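Local coordinates for 6-phosphogluconate dehydrogenase, NAD-binding (Mycolicibacterium smegmatis MC2 155, PDB 6SMT), which acts as an S-enantioselective imine reductase, reducing imines to amines with NADPH as the probable hydride donor, at residues Ala239-Val244 / Gly270-Thr275. Sequence-based numbering, arbitrary orientation.
Sequences ASVSSV and GYVDAT. With NDP (NADPH dihydro-nicotinamide-adenine-dinucleotide phosphate), chain F.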
loop_
_atom_site.group_PDB
_atom_site.type_symbol
_atom_site.label_atom_id
_atom_site.label_comp_id
_atom_site.label_asym_id
_atom_site.label_seq_id
_atom_site.Cartn_x
_atom_site.Cartn_y
_atom_site.Cartn_z
ATOM N N ALA B 239 -13.149 -12.164 -4.052
ATOM C CA ALA B 239 -13.447 -11.132 -3.021
ATOM C C ALA B 239 -14.307 -10.064 -3.741
ATOM O O ALA B 239 -13.791 -9.343 -4.619
ATOM C CB ALA B 239 -12.195 -10.529 -2.465
ATOM N N SER B 240 -15.547 -9.977 -3.334
ATOM C CA SER B 240 -16.525 -9.169 -4.091
ATOM C C SER B 240 -16.553 -7.717 -3.617
ATOM O O SER B 240 -16.239 -7.343 -2.443
ATOM C CB SER B 240 -17.867 -9.709 -4.036
ATOM O OG SER B 240 -18.469 -9.494 -2.740
ATOM N N VAL B 241 -16.981 -6.835 -4.527
ATOM C CA VAL B 241 -17.247 -5.440 -4.200
ATOM C C VAL B 241 -18.266 -5.283 -3.078
ATOM O O VAL B 241 -18.088 -4.422 -2.190
ATOM C CB VAL B 241 -17.713 -4.715 -5.475
ATOM C CG1 VAL B 241 -18.179 -3.329 -5.219
ATOM C CG2 VAL B 241 -16.584 -4.785 -6.516
ATOM N N SER B 242 -19.344 -6.083 -3.092
ATOM C CA SER B 242 -20.380 -6.027 -2.038
ATOM C C SER B 242 -19.734 -6.323 -0.668
ATOM O O SER B 242 -20.040 -5.676 0.324
ATOM C CB SER B 242 -21.504 -6.933 -2.331
ATOM O OG SER B 242 -21.123 -8.312 -2.426
ATOM N N SER B 243 -18.785 -7.248 -0.623
ATOM C CA SER B 243 -18.134 -7.563 0.649
ATOM C C SER B 243 -17.337 -6.373 1.156
ATOM O O SER B 243 -17.376 -6.034 2.356
ATOM C CB SER B 243 -17.284 -8.852 0.468
ATOM O OG SER B 243 -16.772 -9.265 1.749
ATOM N N VAL B 244 -16.541 -5.740 0.284
ATOM C CA VAL B 244 -15.756 -4.575 0.747
ATOM C C VAL B 244 -16.656 -3.407 1.042
ATOM O O VAL B 244 -16.302 -2.597 1.880
ATOM C CB VAL B 244 -14.562 -4.246 -0.138
ATOM C CG1 VAL B 244 -14.951 -3.762 -1.398
ATOM C CG2 VAL B 244 -13.620 -3.270 0.554
ATOM N N GLY B 270 -16.719 5.908 -1.414
ATOM C CA GLY B 270 -17.538 6.454 -2.510
ATOM C C GLY B 270 -17.406 5.720 -3.794
ATOM O O GLY B 270 -18.416 5.428 -4.475
ATOM N N TYR B 271 -16.208 5.224 -4.154
ATOM C CA TYR B 271 -16.008 4.449 -5.353
ATOM C C TYR B 271 -16.692 3.080 -5.222
ATOM O O TYR B 271 -17.247 2.566 -6.171
ATOM C CB TYR B 271 -14.531 4.251 -5.674
ATOM C CG TYR B 271 -13.698 5.505 -5.660
ATOM C CD1 TYR B 271 -14.085 6.702 -6.247
ATOM C CD2 TYR B 271 -12.476 5.515 -5.037
ATOM C CE1 TYR B 271 -13.284 7.843 -6.173
ATOM C CE2 TYR B 271 -11.645 6.617 -4.996
ATOM C CZ TYR B 271 -12.070 7.809 -5.559
ATOM O OH TYR B 271 -11.262 8.921 -5.487
ATOM N N VAL B 272 -16.480 2.429 -4.082
ATOM C CA VAL B 272 -17.110 1.116 -3.818
ATOM C C VAL B 272 -18.634 1.201 -3.928
ATOM O O VAL B 272 -19.223 0.400 -4.639
ATOM C CB VAL B 272 -16.641 0.613 -2.443
ATOM C CG1 VAL B 272 -17.439 -0.621 -2.071
ATOM C CG2 VAL B 272 -15.168 0.321 -2.440
ATOM N N ASP B 273 -19.207 2.197 -3.299
ATOM C CA ASP B 273 -20.661 2.338 -3.322
ATOM C C ASP B 273 -21.125 2.630 -4.765
ATOM O O ASP B 273 -22.228 2.154 -5.117
ATOM C CB ASP B 273 -21.101 3.405 -2.356
ATOM C CG ASP B 273 -21.028 3.031 -0.897
ATOM O OD1 ASP B 273 -20.837 1.798 -0.626
ATOM O OD2 ASP B 273 -21.212 3.968 -0.053
ATOM N N ALA B 274 -20.426 3.465 -5.497
ATOM C CA ALA B 274 -20.820 3.705 -6.882
ATOM C C ALA B 274 -20.755 2.440 -7.709
ATOM O O ALA B 274 -21.576 2.216 -8.577
ATOM C CB ALA B 274 -19.959 4.769 -7.419
ATOM N N THR B 275 -19.785 1.528 -7.422
ATOM C CA THR B 275 -19.677 0.297 -8.157
ATOM C C THR B 275 -20.877 -0.627 -7.845
ATOM O O THR B 275 -21.388 -1.292 -8.743
ATOM C CB THR B 275 -18.353 -0.382 -7.766
ATOM O OG1 THR B 275 -17.255 0.486 -8.079
ATOM C CG2 THR B 275 -18.104 -1.659 -8.528
HETATM P PA NDP F . -18.763 -12.257 1.618
HETATM O O1A NDP F . -18.099 -11.358 2.565
HETATM O O2A NDP F . -19.196 -11.754 0.285
HETATM O O5B NDP F . -20.008 -12.873 2.337
HETATM C C5B NDP F . -20.901 -13.773 1.592
HETATM C C4B NDP F . -21.453 -14.812 2.518
HETATM O O4B NDP F . -22.243 -14.187 3.575
HETATM C C3B NDP F . -22.408 -15.789 1.792
HETATM O O3B NDP F . -22.316 -17.056 2.422
HETATM C C2B NDP F . -23.753 -15.127 2.052
HETATM O O2B NDP F . -24.876 -15.954 1.918
HETATM C C1B NDP F . -23.533 -14.750 3.509
HETATM N N9A NDP F . -24.491 -13.801 4.042
HETATM C C8A NDP F . -24.643 -12.470 3.698
HETATM N N7A NDP F . -25.644 -11.891 4.351
HETATM C C5A NDP F . -26.228 -12.900 5.068
HETATM C C6A NDP F . -27.340 -12.986 5.948
HETATM N N6A NDP F . -28.076 -11.919 6.284
HETATM N N1A NDP F . -27.650 -14.181 6.465
HETATM C C2A NDP F . -26.907 -15.252 6.149
HETATM N N3A NDP F . -25.810 -15.288 5.399
HETATM C C4A NDP F . -25.530 -14.102 4.878
HETATM O O3 NDP F . -17.932 -13.619 1.344
HETATM P PN NDP F . -16.446 -14.123 1.487
HETATM O O1N NDP F . -16.515 -15.594 1.456
HETATM O O2N NDP F . -15.646 -13.407 0.473
HETATM O O5D NDP F . -15.955 -13.573 2.866
HETATM C C5D NDP F . -16.539 -14.047 4.115
HETATM C C4D NDP F . -15.851 -13.324 5.242
HETATM O O4D NDP F . -14.433 -13.667 5.205
HETATM C C3D NDP F . -15.925 -11.805 5.182
HETATM O O3D NDP F . -16.222 -11.256 6.467
HETATM C C2D NDP F . -14.580 -11.396 4.628
HETATM O O2D NDP F . -14.136 -10.106 5.034
HETATM C C1D NDP F . -13.678 -12.494 5.213
HETATM N N1N NDP F . -12.457 -12.689 4.404
HETATM C C2N NDP F . -12.545 -12.973 3.067
HETATM C C3N NDP F . -11.423 -13.115 2.294
HETATM C C7N NDP F . -11.529 -13.374 0.861
HETATM O O7N NDP F . -10.435 -13.426 0.237
HETATM N N7N NDP F . -12.655 -13.603 0.209
HETATM C C4N NDP F . -10.104 -12.902 2.905
HETATM C C5N NDP F . -10.107 -12.684 4.302
HETATM C C6N NDP F . -11.226 -12.592 4.999
HETATM P P2B NDP F . -25.468 -16.164 0.399
HETATM O O1X NDP F . -24.528 -17.124 -0.318
HETATM O O2X NDP F . -26.809 -16.732 0.650
HETATM O O3X NDP F . -25.514 -14.797 -0.276
#
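The backbone carbonyl of Val-241 is the flat group at this contact, and methyl CG1 of Val-272 lies 3.9 Å from Val-241 O. A second carbonyl sets the Thr-275 side chain from within helix 263-280: one turn before Thr-275, Tyr-271 O accepts twice from opposite faces of its plane, from Thr-275 N, and from Thr-275 OG1 at 2.8 Å, tilted 30° from that plane. This second bond fixes the threonine rotation and directs methyl CG2, rather than the hydroxyl, at Val-241. Thr-275 CG2 meets both branches of Val-241, CG1 at 3.7 Å and CG2 at 4.0 Å, with the two side chains crossing nearly at right angles. With Val-241 CG1 anti to the backbone N (chi1 173°), the same branch also reaches Val-272 CG1, 4.2 Å away. Val-272 CG1 touches Val-244 CG1 as well, at 4.1 Å, so it packs against two residues one turn apart. These buried residues join the first turn of helix 241-257 to helix 263-280 in the C-terminal helical domain, through methyl groups and one carbonyl oxygen, with no hydrogen bond between the segments. Ser-240 is the N-cap of the former: its OG accepts from Ser-243 N at 3.1 Å, with an N-H...O angle of 152°. Ser-243 CB points away from helix 263-280, and its OG donates to NADPH O1A at 2.6 Å. Asn-40, Thr-42 and Lys-45 of the second subunit bind the same cofactor, placing this helix start at an intersubunit site.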